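Local coordinates for protein cysteine desulfurase (Thermococcus onnurineus, PDB 5B89) that probably uses pyridoxal 5'-phosphate to take the sulfur from L-cysteine and pass it to a sulfur carrier, releasing L-alanine, at residues D91-A95 against V220-K224; L115-I120 against T256-P260; R123-T129 against G149-I155. One frame throughout, in Å; residues are numbered along the deposited sequence.

Contact 1. Residues D91-A95 against V220-K224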
ATOM      1  N   ASP B  91      13.922  14.288   5.417  1.00 10.50           N
ATOM      2  CA  ASP B  91      14.833  14.788   6.412  1.00 12.27           C
ATOM      3  C   ASP B  91      15.280  13.727   7.413  1.00 12.42           C
ATOM      4  O   ASP B  91      16.376  13.772   7.839  1.00 14.81           O
ATOM      5  CB  ASP B  91      14.309  16.021   7.139  1.00 13.65           C
ATOM      6  CG  ASP B  91      14.174  17.224   6.260  1.00 19.68           C
ATOM      7  OD1 ASP B  91      14.801  17.328   5.259  1.00 21.94           O
ATOM      8  OD2 ASP B  91      13.427  18.098   6.645  1.00 24.65           O
ATOM      9  N   PHE B  92      14.414  12.801   7.760  1.00 11.27           N
ATOM     10  CA  PHE B  92      14.736  11.770   8.721  1.00 12.13           C
ATOM     11  C   PHE B  92      15.922  10.901   8.263  1.00 12.70           C
ATOM     12  O   PHE B  92      16.664  10.511   9.062  1.00 13.87           O
ATOM     13  CB  PHE B  92      13.462  10.916   8.940  1.00 12.97           C
ATOM     14  CG  PHE B  92      13.574   9.823   9.973  1.00 12.39           C
ATOM     15  CD1 PHE B  92      13.839  10.113  11.269  1.00 14.37           C
ATOM     16  CD2 PHE B  92      13.323   8.552   9.635  1.00 15.18           C
ATOM     17  CE1 PHE B  92      13.894   9.118  12.205  1.00 14.64           C
ATOM     18  CE2 PHE B  92      13.355   7.558  10.564  1.00 15.12           C
ATOM     19  CZ  PHE B  92      13.648   7.845  11.840  1.00 16.18           C
ATOM     20  N   ILE B  93      16.028  10.671   6.964  1.00 11.13           N
ATOM     21  CA  ILE B  93      17.081   9.854   6.392  1.00 12.47           C
ATOM     22  C   ILE B  93      18.162  10.592   5.622  1.00 12.30           C
ATOM     23  O   ILE B  93      18.989  10.030   5.064  1.00 13.56           O
ATOM     24  CB  ILE B  93      16.567   8.641   5.599  1.00 12.73           C
ATOM     25  CG1 ILE B  93      15.893   9.076   4.314  1.00 12.91           C
ATOM     26  CG2 ILE B  93      15.613   7.864   6.467  1.00 12.96           C
ATOM     27  CD1 ILE B  93      15.495   7.932   3.420  1.00 12.84           C
ATOM     28  N   GLY B  94      18.060  11.888   5.652  1.00 10.60           N
ATOM     29  CA  GLY B  94      19.099  12.720   4.983  1.00 11.92           C
ATOM     30  C   GLY B  94      18.933  12.776   3.509  1.00 13.16           C
ATOM     31  O   GLY B  94      19.956  13.086   2.757  1.00 15.01           O
ATOM     32  N   ALA B  95      17.757  12.562   2.908  1.00 12.36           N
ATOM     33  CA  ALA B  95      17.526  12.614   1.481  1.00 12.28           C
ATOM     34  C   ALA B  95      16.888  13.928   1.042  1.00 10.96           C
ATOM     35  O   ALA B  95      16.409  14.668   1.916  1.00 13.21           O
ATOM     36  CB  ALA B  95      16.574  11.485   1.122  1.00 12.82           C
ATOM     37  N   VAL B 220      19.656   6.213  10.636  1.00 11.59           N
ATOM     38  CA  VAL B 220      19.629   5.755   9.288  1.00 11.56           C
ATOM     39  C   VAL B 220      19.815   6.936   8.371  1.00 14.91           C
ATOM     40  O   VAL B 220      18.925   7.783   8.345  1.00 13.06           O
ATOM     41  CB  VAL B 220      18.339   4.960   8.917  1.00 11.77           C
ATOM     42  CG1 VAL B 220      18.306   4.670   7.415  1.00 13.03           C
ATOM     43  CG2 VAL B 220      18.334   3.685   9.715  1.00 12.69           C
ATOM     44  N   ASN B 221      20.981   7.090   7.707  1.00 12.07           N
ATOM     45  CA  ASN B 221      21.251   8.292   6.962  1.00 12.27           C
ATOM     46  C   ASN B 221      21.834   7.861   5.623  1.00 12.47           C
ATOM     47  O   ASN B 221      22.880   7.162   5.574  1.00 12.42           O
ATOM     48  CB  ASN B 221      22.266   9.143   7.691  1.00 13.74           C
ATOM     49  CG  ASN B 221      22.584  10.416   6.968  1.00 16.97           C
ATOM     50  OD1 ASN B 221      23.242  10.386   5.982  1.00 18.17           O
ATOM     51  ND2 ASN B 221      21.938  11.511   7.354  1.00 20.93           N
ATOM     52  N   VAL B 222      21.206   8.236   4.521  1.00 12.42           N
ATOM     53  CA  VAL B 222      21.566   7.758   3.243  1.00 12.62           C
ATOM     54  C   VAL B 222      23.011   8.143   2.798  1.00 14.90           C
ATOM     55  O   VAL B 222      23.642   7.416   2.032  1.00 14.45           O
ATOM     56  CB  VAL B 222      20.559   8.070   2.130  1.00 13.33           C
ATOM     57  CG1 VAL B 222      19.204   7.365   2.428  1.00 12.88           C
ATOM     58  CG2 VAL B 222      20.418   9.556   1.929  1.00 13.96           C
ATOM     59  N   LYS B 223      23.392   9.333   3.174  1.00 14.10           N
ATOM     60  CA  LYS B 223      24.792   9.854   2.858  1.00 17.36           C
ATOM     61  C   LYS B 223      25.870   9.018   3.614  1.00 16.26           C
ATOM     62  O   LYS B 223      26.816   8.473   2.962  1.00 17.91           O
ATOM     63  CB  LYS B 223      24.877  11.315   3.255  1.00 20.32           C
ATOM     64  CG  LYS B 223      23.844  12.252   2.571  1.00 29.13           C
ATOM     65  CD  LYS B 223      23.750  13.729   3.056  1.00 35.59           C
ATOM     66  CE  LYS B 223      22.467  14.086   3.880  1.00 31.62           C
ATOM     67  NZ  LYS B 223      22.679  14.315   5.383  1.00 38.80           N
ATOM     68  N   LYS B 224      25.665   8.807   4.894  1.00 14.35           N
ATOM     69  CA  LYS B 224      26.567   8.067   5.739  1.00 15.08           C
ATOM     70  C   LYS B 224      26.659   6.644   5.306  1.00 15.92           C
ATOM     71  O   LYS B 224      27.722   6.043   5.344  1.00 19.33           O
ATOM     72  CB  LYS B 224      26.208   8.107   7.189  1.00 17.84           C
ATOM     73  CG  LYS B 224      26.249   9.478   7.741  1.00 23.45           C
ATOM     74  CD  LYS B 224      26.145   9.512   9.224  1.00 28.90           C
ATOM     75  CE  LYS B 224      26.053  10.990   9.605  1.00 32.54           C
ATOM     76  NZ  LYS B 224      25.939  11.026  11.084  1.00 35.41           N
TER
HETATM   77  O   HOH W   1      19.679  10.913   9.239  1.00 23.96           O

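Contact 2. Residues L115-I120 against T256-P260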
ATOM      1  N   LEU B 115      12.647  -4.805  -9.947  1.00 13.59           N
ATOM      2  CA  LEU B 115      11.908  -4.715 -11.186  1.00 13.79           C
ATOM      3  C   LEU B 115      12.409  -3.511 -11.923  1.00 13.58           C
ATOM      4  O   LEU B 115      12.582  -3.660 -13.167  1.00 17.93           O
ATOM      5  CB  LEU B 115      10.435  -4.534 -10.865  1.00 17.21           C
ATOM      6  CG  LEU B 115       9.748  -5.818 -10.306  1.00 17.74           C
ATOM      7  CD1 LEU B 115       8.352  -5.486  -9.766  1.00 18.78           C
ATOM      8  CD2 LEU B 115       9.612  -6.911 -11.361  1.00 21.90           C
ATOM      9  N   GLY B 116      12.674  -2.391 -11.291  1.00 12.93           N
ATOM     10  CA  GLY B 116      13.087  -1.193 -11.974  1.00 13.33           C
ATOM     11  C   GLY B 116      14.504  -1.143 -12.488  1.00 14.31           C
ATOM     12  O   GLY B 116      14.796  -0.327 -13.307  1.00 14.84           O
ATOM     13  N   LEU B 117      15.342  -2.025 -11.984  1.00 13.51           N
ATOM     14  CA  LEU B 117      16.719  -2.098 -12.418  1.00 13.90           C
ATOM     15  C   LEU B 117      17.008  -3.333 -13.244  1.00 15.16           C
ATOM     16  O   LEU B 117      18.063  -3.457 -13.686  1.00 17.45           O
ATOM     17  CB  LEU B 117      17.710  -2.115 -11.247  1.00 13.83           C
ATOM     18  CG  LEU B 117      17.763  -0.857 -10.396  1.00 14.53           C
ATOM     19  CD1 LEU B 117      18.769  -1.054  -9.290  1.00 16.02           C
ATOM     20  CD2 LEU B 117      18.132   0.354 -11.219  1.00 15.58           C
ATOM     21  N   GLY B 118      16.055  -4.218 -13.428  1.00 15.82           N
ATOM     22  CA  GLY B 118      16.311  -5.450 -14.147  1.00 16.39           C
ATOM     23  C   GLY B 118      16.967  -5.258 -15.485  1.00 17.70           C
ATOM     24  O   GLY B 118      17.813  -6.012 -15.863  1.00 21.12           O
ATOM     25  N   HIS B 119      16.551  -4.224 -16.153  1.00 16.30           N
ATOM     26  CA  HIS B 119      17.071  -3.919 -17.541  1.00 17.06           C
ATOM     27  C   HIS B 119      18.541  -3.616 -17.561  1.00 21.33           C
ATOM     28  O   HIS B 119      19.147  -3.764 -18.636  1.00 23.04           O
ATOM     29  CB  HIS B 119      16.242  -2.759 -18.143  1.00 18.26           C
ATOM     30  CG  HIS B 119      16.470  -1.450 -17.478  1.00 19.18           C
ATOM     31  ND1 HIS B 119      17.354  -0.480 -17.882  1.00 22.31           N
ATOM     32  CD2 HIS B 119      15.922  -0.978 -16.332  1.00 18.69           C
ATOM     33  CE1 HIS B 119      17.315   0.543 -17.051  1.00 22.47           C
ATOM     34  NE2 HIS B 119      16.458   0.250 -16.095  1.00 26.44           N
ATOM     35  N   ILE B 120      19.201  -3.260 -16.439  1.00 18.09           N
ATOM     36  CA  ILE B 120      20.611  -2.904 -16.479  1.00 18.13           C
ATOM     37  C   ILE B 120      21.522  -4.132 -16.538  1.00 17.76           C
ATOM     38  O   ILE B 120      22.706  -3.977 -16.818  1.00 18.69           O
ATOM     39  CB  ILE B 120      21.059  -2.016 -15.305  1.00 19.38           C
ATOM     40  CG1 ILE B 120      21.199  -2.761 -13.960  1.00 21.12           C
ATOM     41  CG2 ILE B 120      20.129  -0.844 -15.149  1.00 22.34           C
ATOM     42  CD1 ILE B 120      21.871  -1.939 -12.840  1.00 22.74           C
ATOM     43  N   THR B 256      17.756   6.088 -15.025  1.00 20.04           N
ATOM     44  CA  THR B 256      18.150   4.683 -15.169  1.00 22.22           C
ATOM     45  C   THR B 256      16.922   3.823 -14.685  1.00 19.06           C
ATOM     46  O   THR B 256      16.527   2.880 -15.274  1.00 24.20           O
ATOM     47  CB  THR B 256      19.366   4.326 -14.250  1.00 25.87           C
ATOM     48  OG1 THR B 256      20.489   5.093 -14.657  1.00 32.88           O
ATOM     49  CG2 THR B 256      19.730   2.799 -14.302  1.00 27.67           C
ATOM     50  N   PHE B 257      16.306   4.259 -13.585  1.00 18.57           N
ATOM     51  CA  PHE B 257      15.331   3.408 -12.907  1.00 17.08           C
ATOM     52  C   PHE B 257      14.007   3.426 -13.608  1.00 16.80           C
ATOM     53  O   PHE B 257      13.391   4.508 -13.648  1.00 21.77           O
ATOM     54  CB  PHE B 257      15.194   3.935 -11.488  1.00 18.18           C
ATOM     55  CG  PHE B 257      14.295   3.082 -10.585  1.00 17.83           C
ATOM     56  CD1 PHE B 257      14.713   1.839 -10.153  1.00 17.77           C
ATOM     57  CD2 PHE B 257      13.099   3.535 -10.171  1.00 20.08           C
ATOM     58  CE1 PHE B 257      13.893   1.073  -9.373  1.00 20.27           C
ATOM     59  CE2 PHE B 257      12.273   2.758  -9.347  1.00 22.76           C
ATOM     60  CZ  PHE B 257      12.688   1.521  -8.999  1.00 18.29           C
ATOM     61  N   GLU B 258      13.497   2.301 -14.089  1.00 15.93           N
ATOM     62  CA  GLU B 258      12.231   2.257 -14.789  1.00 17.89           C
ATOM     63  C   GLU B 258      11.090   2.088 -13.833  1.00 18.85           C
ATOM     64  O   GLU B 258      11.135   1.219 -13.024  1.00 20.28           O
ATOM     65  CB  GLU B 258      12.239   1.123 -15.728  1.00 21.89           C
ATOM     66  CG  GLU B 258      11.047   1.092 -16.594  1.00 30.73           C
ATOM     67  CD  GLU B 258      10.858  -0.223 -17.301  1.00 38.93           C
ATOM     68  OE1 GLU B 258       9.665  -0.474 -17.531  1.00 38.55           O
ATOM     69  OE2 GLU B 258      11.842  -0.978 -17.584  1.00 47.27           O
ATOM     70  N   PRO B 259      10.136   3.014 -13.781  1.00 17.51           N
ATOM     71  CA  PRO B 259       9.035   2.846 -12.828  1.00 17.91           C
ATOM     72  C   PRO B 259       8.287   1.570 -13.023  1.00 15.11           C
ATOM     73  O   PRO B 259       7.668   1.387 -14.102  1.00 15.19           O
ATOM     74  CB  PRO B 259       8.167   4.046 -13.050  1.00 17.67           C
ATOM     75  CG  PRO B 259       8.607   4.664 -14.292  1.00 22.23           C
ATOM     76  CD  PRO B 259       9.996   4.269 -14.598  1.00 18.94           C
ATOM     77  N   PRO B 260       8.202   0.648 -12.029  1.00 15.29           N
ATOM     78  CA  PRO B 260       7.495  -0.597 -12.305  1.00 16.13           C
ATOM     79  C   PRO B 260       6.007  -0.441 -12.353  1.00 15.98           C
ATOM     80  O   PRO B 260       5.326  -1.220 -12.974  1.00 16.60           O
ATOM     81  CB  PRO B 260       7.882  -1.468 -11.072  1.00 16.78           C
ATOM     82  CG  PRO B 260       9.225  -0.896 -10.722  1.00 16.06           C
ATOM     83  CD  PRO B 260       9.079   0.579 -10.814  1.00 16.07           C
TER

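Contact 3. Residues R123-T129 against G149-I155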
ATOM      1  N   ARG B 123      23.676 -11.038 -18.875  1.00 22.33           N
ATOM      2  CA  ARG B 123      23.977 -12.414 -18.471  1.00 22.18           C
ATOM      3  C   ARG B 123      25.400 -12.476 -17.897  1.00 22.56           C
ATOM      4  O   ARG B 123      26.298 -11.919 -18.455  1.00 26.57           O
ATOM      5  CB  ARG B 123      23.846 -13.361 -19.671  1.00 27.47           C
ATOM      6  CG  ARG B 123      24.170 -14.816 -19.401  1.00 30.90           C
ATOM      7  CD  ARG B 123      23.681 -15.762 -20.486  1.00 35.89           C
ATOM      8  NE  ARG B 123      22.259 -15.971 -20.425  1.00 39.69           N
ATOM      9  CZ  ARG B 123      21.661 -16.878 -19.658  1.00 49.52           C
ATOM     10  NH1 ARG B 123      22.367 -17.722 -18.924  1.00 48.24           N
ATOM     11  NH2 ARG B 123      20.352 -16.961 -19.647  1.00 52.56           N
ATOM     12  N   GLY B 124      25.555 -13.157 -16.763  1.00 20.00           N
ATOM     13  CA  GLY B 124      26.798 -13.235 -16.061  1.00 22.03           C
ATOM     14  C   GLY B 124      27.202 -12.136 -15.099  1.00 21.87           C
ATOM     15  O   GLY B 124      28.259 -12.215 -14.418  1.00 22.67           O
ATOM     16  N   ASP B 125      26.411 -11.064 -15.046  1.00 20.25           N
ATOM     17  CA  ASP B 125      26.660 -10.004 -14.049  1.00 19.76           C
ATOM     18  C   ASP B 125      26.383 -10.630 -12.662  1.00 19.23           C
ATOM     19  O   ASP B 125      25.689 -11.655 -12.583  1.00 20.86           O
ATOM     20  CB  ASP B 125      25.741  -8.815 -14.222  1.00 22.03           C
ATOM     21  CG  ASP B 125      26.130  -7.876 -15.337  1.00 27.98           C
ATOM     22  OD1 ASP B 125      27.249  -8.059 -15.914  1.00 29.95           O
ATOM     23  OD2 ASP B 125      25.319  -6.926 -15.611  1.00 26.26           O
ATOM     24  N   LYS B 126      26.950  -9.985 -11.683  1.00 19.67           N
ATOM     25  CA  LYS B 126      26.938 -10.433 -10.329  1.00 19.37           C
ATOM     26  C   LYS B 126      26.201  -9.535  -9.359  1.00 16.66           C
ATOM     27  O   LYS B 126      26.378  -8.377  -9.372  1.00 19.01           O
ATOM     28  CB  LYS B 126      28.396 -10.548  -9.858  1.00 18.71           C
ATOM     29  CG  LYS B 126      28.619 -11.049  -8.444  1.00 20.43           C
ATOM     30  CD  LYS B 126      30.056 -11.406  -8.137  1.00 21.73           C
ATOM     31  CE  LYS B 126      30.989 -10.267  -8.347  1.00 23.05           C
ATOM     32  NZ  LYS B 126      32.291 -10.555  -7.745  1.00 22.10           N
ATOM     33  N   ILE B 127      25.424 -10.178  -8.510  1.00 16.29           N
ATOM     34  CA  ILE B 127      24.708  -9.517  -7.414  1.00 15.71           C
ATOM     35  C   ILE B 127      25.249 -10.134  -6.134  1.00 14.73           C
ATOM     36  O   ILE B 127      25.367 -11.279  -6.077  1.00 16.99           O
ATOM     37  CB  ILE B 127      23.215  -9.734  -7.485  1.00 16.04           C
ATOM     38  CG1 ILE B 127      22.653  -8.997  -8.680  1.00 19.94           C
ATOM     39  CG2 ILE B 127      22.506  -9.163  -6.256  1.00 16.25           C
ATOM     40  CD1 ILE B 127      21.247  -9.392  -8.984  1.00 19.64           C
ATOM     41  N   VAL B 128      25.578  -9.307  -5.157  1.00 15.08           N
ATOM     42  CA  VAL B 128      26.118  -9.781  -3.865  1.00 14.87           C
ATOM     43  C   VAL B 128      25.114  -9.396  -2.761  1.00 16.87           C
ATOM     44  O   VAL B 128      24.698  -8.266  -2.735  1.00 17.63           O
ATOM     45  CB  VAL B 128      27.454  -9.226  -3.587  1.00 16.20           C
ATOM     46  CG1 VAL B 128      28.016  -9.583  -2.211  1.00 18.62           C
ATOM     47  CG2 VAL B 128      28.437  -9.644  -4.706  1.00 18.38           C
ATOM     48  N   THR B 129      24.878 -10.341  -1.846  1.00 16.44           N
ATOM     49  CA  THR B 129      24.094 -10.039  -0.659  1.00 16.77           C
ATOM     50  C   THR B 129      24.685 -10.798   0.507  1.00 18.79           C
ATOM     51  O   THR B 129      25.725 -11.367   0.406  1.00 16.54           O
ATOM     52  CB  THR B 129      22.643 -10.323  -0.955  1.00 19.50           C
ATOM     53  OG1 THR B 129      21.848  -9.895   0.150  1.00 19.84           O
ATOM     54  CG2 THR B 129      22.388 -11.799  -1.037  1.00 20.72           C
ATOM     55  N   GLY B 149      20.135 -15.006 -15.861  1.00 22.87           N
ATOM     56  CA  GLY B 149      21.398 -15.724 -15.857  1.00 23.08           C
ATOM     57  C   GLY B 149      22.500 -14.995 -15.118  1.00 23.95           C
ATOM     58  O   GLY B 149      23.539 -14.871 -15.592  1.00 22.53           O
ATOM     59  N   LEU B 150      22.207 -14.491 -13.932  1.00 18.31           N
ATOM     60  CA  LEU B 150      23.156 -13.739 -13.175  1.00 20.72           C
ATOM     61  C   LEU B 150      23.780 -14.624 -12.121  1.00 16.39           C
ATOM     62  O   LEU B 150      23.204 -15.642 -11.762  1.00 21.80           O
ATOM     63  CB  LEU B 150      22.468 -12.542 -12.438  1.00 21.09           C
ATOM     64  CG  LEU B 150      21.555 -11.736 -13.333  1.00 20.42           C
ATOM     65  CD1 LEU B 150      20.958 -10.594 -12.520  1.00 20.57           C
ATOM     66  CD2 LEU B 150      22.309 -11.220 -14.569  1.00 20.48           C
ATOM     67  N   LYS B 151      24.878 -14.154 -11.583  1.00 18.71           N
ATOM     68  CA  LYS B 151      25.519 -14.786 -10.482  1.00 18.85           C
ATOM     69  C   LYS B 151      25.021 -14.096  -9.193  1.00 20.45           C
ATOM     70  O   LYS B 151      25.109 -12.938  -9.108  1.00 21.74           O
ATOM     71  CB  LYS B 151      26.992 -14.555 -10.553  1.00 23.39           C
ATOM     72  CG  LYS B 151      27.666 -15.313 -11.677  1.00 28.89           C
ATOM     73  CD  LYS B 151      29.094 -14.851 -11.815  1.00 34.47           C
ATOM     74  CE  LYS B 151      29.795 -15.502 -12.997  1.00 41.18           C
ATOM     75  NZ  LYS B 151      29.842 -14.612 -14.179  1.00 42.00           N
ATOM     76  N   LEU B 152      24.530 -14.858  -8.237  1.00 21.27           N
ATOM     77  CA  LEU B 152      24.076 -14.329  -6.952  1.00 16.75           C
ATOM     78  C   LEU B 152      25.020 -14.918  -5.921  1.00 18.17           C
ATOM     79  O   LEU B 152      25.008 -16.082  -5.719  1.00 21.06           O
ATOM     80  CB  LEU B 152      22.636 -14.727  -6.674  1.00 17.95           C
ATOM     81  CG  LEU B 152      22.078 -14.239  -5.329  1.00 18.66           C
ATOM     82  CD1 LEU B 152      22.207 -12.736  -5.196  1.00 18.03           C
ATOM     83  CD2 LEU B 152      20.646 -14.690  -5.117  1.00 21.76           C
ATOM     84  N   GLU B 153      25.858 -14.088  -5.334  1.00 18.95           N
ATOM     85  CA  GLU B 153      26.828 -14.522  -4.368  1.00 18.09           C
ATOM     86  C   GLU B 153      26.496 -13.988  -2.992  1.00 18.18           C
ATOM     87  O   GLU B 153      25.924 -12.908  -2.822  1.00 20.03           O
ATOM     88  CB  GLU B 153      28.176 -14.102  -4.815  1.00 21.75           C
ATOM     89  CG  GLU B 153      28.505 -14.964  -6.062  1.00 28.17           C
ATOM     90  CD  GLU B 153      29.922 -14.787  -6.602  1.00 33.40           C
ATOM     91  OE1 GLU B 153      30.812 -14.266  -5.872  1.00 30.95           O
ATOM     92  OE2 GLU B 153      30.080 -15.180  -7.813  1.00 35.01           O
ATOM     93  N   PHE B 154      27.005 -14.643  -1.987  1.00 18.28           N
ATOM     94  CA  PHE B 154      26.746 -14.321  -0.628  1.00 17.60           C
ATOM     95  C   PHE B 154      28.003 -14.110   0.128  1.00 17.03           C
ATOM     96  O   PHE B 154      28.947 -15.015   0.099  1.00 20.48           O
ATOM     97  CB  PHE B 154      26.001 -15.502   0.027  1.00 17.62           C
ATOM     98  CG  PHE B 154      24.719 -15.814  -0.632  1.00 17.52           C
ATOM     99  CD1 PHE B 154      23.569 -15.030  -0.407  1.00 19.80           C
ATOM    100  CD2 PHE B 154      24.674 -16.761  -1.588  1.00 18.62           C
ATOM    101  CE1 PHE B 154      22.425 -15.243  -1.075  1.00 22.39           C
ATOM    102  CE2 PHE B 154      23.525 -17.024  -2.256  1.00 22.46           C
ATOM    103  CZ  PHE B 154      22.384 -16.285  -2.013  1.00 20.63           C
ATOM    104  N   ILE B 155      28.124 -13.007   0.831  1.00 17.39           N
ATOM    105  CA  ILE B 155      29.323 -12.710   1.621  1.00 16.86           C
ATOM    106  C   ILE B 155      29.451 -13.747   2.731  1.00 18.87           C
ATOM    107  O   ILE B 155      28.483 -14.139   3.267  1.00 18.98           O
ATOM    108  CB  ILE B 155      29.225 -11.312   2.270  1.00 16.92           C
ATOM    109  CG1 ILE B 155      29.138 -10.279   1.173  1.00 17.79           C
ATOM    110  CG2 ILE B 155      30.399 -10.973   3.155  1.00 16.98           C
ATOM    111  CD1 ILE B 155      28.634  -8.927   1.586  1.00 20.44           C
TER
HETATM  112  O   HOH W   2      32.914 -13.009  -6.240  1.00 34.16           O

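Contact 1. Residues D91-A95 against V220-K224
Ile93, Gly94 and Val222 give up the most surface where the C-terminal end of a helix meets a loop. A carbonyl near a helix end lacks a partner four residues on, and that of Ile93 finds one across the gap: Val222 N donates to Ile93 O at 2.9 Å and nearly straight. The branched side chains of the two residues pack against each other, with Ile93 CD1 3.9 Å from Val222 CG1. Gly94 closes the helix in a Schellman motif. Its positive phi favours glycine, and a CB here would lie 2.6 Å from Asn221 ND2, a clash. Asn221 suits its place twice over: OD1 accepts from Lys224 N (3.1 Å) in an Asx motif, while ND2 and Phe92 O each bond water 1 at 3.0 Å. The contact thus ties the end of helix 73-93 to the loop between strands 206-210 and 229-233. Tyr248 of strand 245-249 touches Ile93, Ala95 and Val222, and Ile100 of strand 100-103 packs on Ile93 and Ala95.

Contact 2. Residues L115-I120 against T256-P260
Leu115, in the last turns of helix 106-117, sets its CB 3.8 Å from Pro260 CG, one apolar surface against another. Gly116 follows, where the CA atoms of the two segments come nearest, its CA 4.5 Å from Glu258 CA. Glycine is needed here: its CA lies 3.5 Å from Phe257 CE1, and a CB would fall 2.2 Å from that same ring atom. Its carbonyl, at the end of the helix, accepts a nearly straight bond from Glu258 N at 3.0 Å, so the loop backbone supplies a donor that the helix no longer provides. Leu117 reaches over with CD2, 3.9 Å from Phe257 CD1 at the edge of the ring, and its carbonyl takes Ile120 N at 3.0 Å as the chain turns on. His119 points toward the loop. Its ring offers NE2 to Thr256 O at 2.8 Å, a weak bond because the angle at the hydrogen is only 124°. Ile120 ends the walk with CG2 3.8 Å from Thr256 CG2, the methyl of the threonine serving as its apolar side. The loop lies between strands 245-249 and 267-271; Phe257 continues inward to an edge-to-face pair with Phe284, and Pro260 O accepts from Arg143 of the second subunit, placing the end of helix 106-117 beside the dimer interface.

Contact 3. Residues R123-T129 against G149-I155
Ile127, Leu150 and Leu152 form the apolar centre of a beta-alpha-beta unit, in which helix 139-148 connects parallel strands 126-129 and 151-154. Ile127 CD1 meets Leu150 CD1 and Ile127 CG2 meets Leu152 CD1, each at 3.7 Å. Thr129 CG2 extends this face, 3.4 Å from Phe154 CE1, while its hydroxyl bonds to Ala179 O on the next strand. The helix lies over this side, Ala145 touching Leu150 and Gln142 touching Leu152, so branched aliphatic residues suit it. On the other face Val128 CG1 packs on Ile155 CG1 at 3.6 Å. The strands run 24° apart and are joined by a regular parallel ladder: Asp125 O accepts from Lys151 N (2.8 Å), Ile127 N donates to Lys151 O (2.8 Å), and Ile127 O accepts from Glu153 N (2.9 Å). Strand 151-154 is outermost in its sheet within this chain, and the charged side chains of Lys126, Lys151 and Glu153 lie on the face opposite Ile127 and Leu152. Gly124 and Gly149 both have positive phi, which favours glycine, and Gly124 N donates to Gly149 O at 2.9 Å. Lys126, whose NZ also bonds Lys171 O and Lys173 O, lies beyond salt-bridge range of Glu153; water 2 links them, 2.9 Å from Lys126 NZ and 2.5 Å from Glu153 OE1. Beyond them, Lys151 NZ donates to Gly124 O at 2.9 Å.

How the contacts relate
Contacts 2 and 3 are neighbours, their centres about 17 Å apart, and they touch where Ile120 O lies 4.1 Å from Asp125 OD2, since helix 106-117 leads into strand 126-129. Contact 1 stands apart, its centre about 23 Å from that of contact 2 and 27 Å from that of contact 3. Along the chain contact 3 is nested within the loops closed by the other two, whose segments alternate. None holds the cofactor, but each comes within some 11 to 14 Å of one: the side chains of Val220 in contact 1 and Thr129 in contact 3 are each about 11 Å from a bound pyridoxal-5'-phosphate, and that of Leu115 in contact 2 about 14 Å.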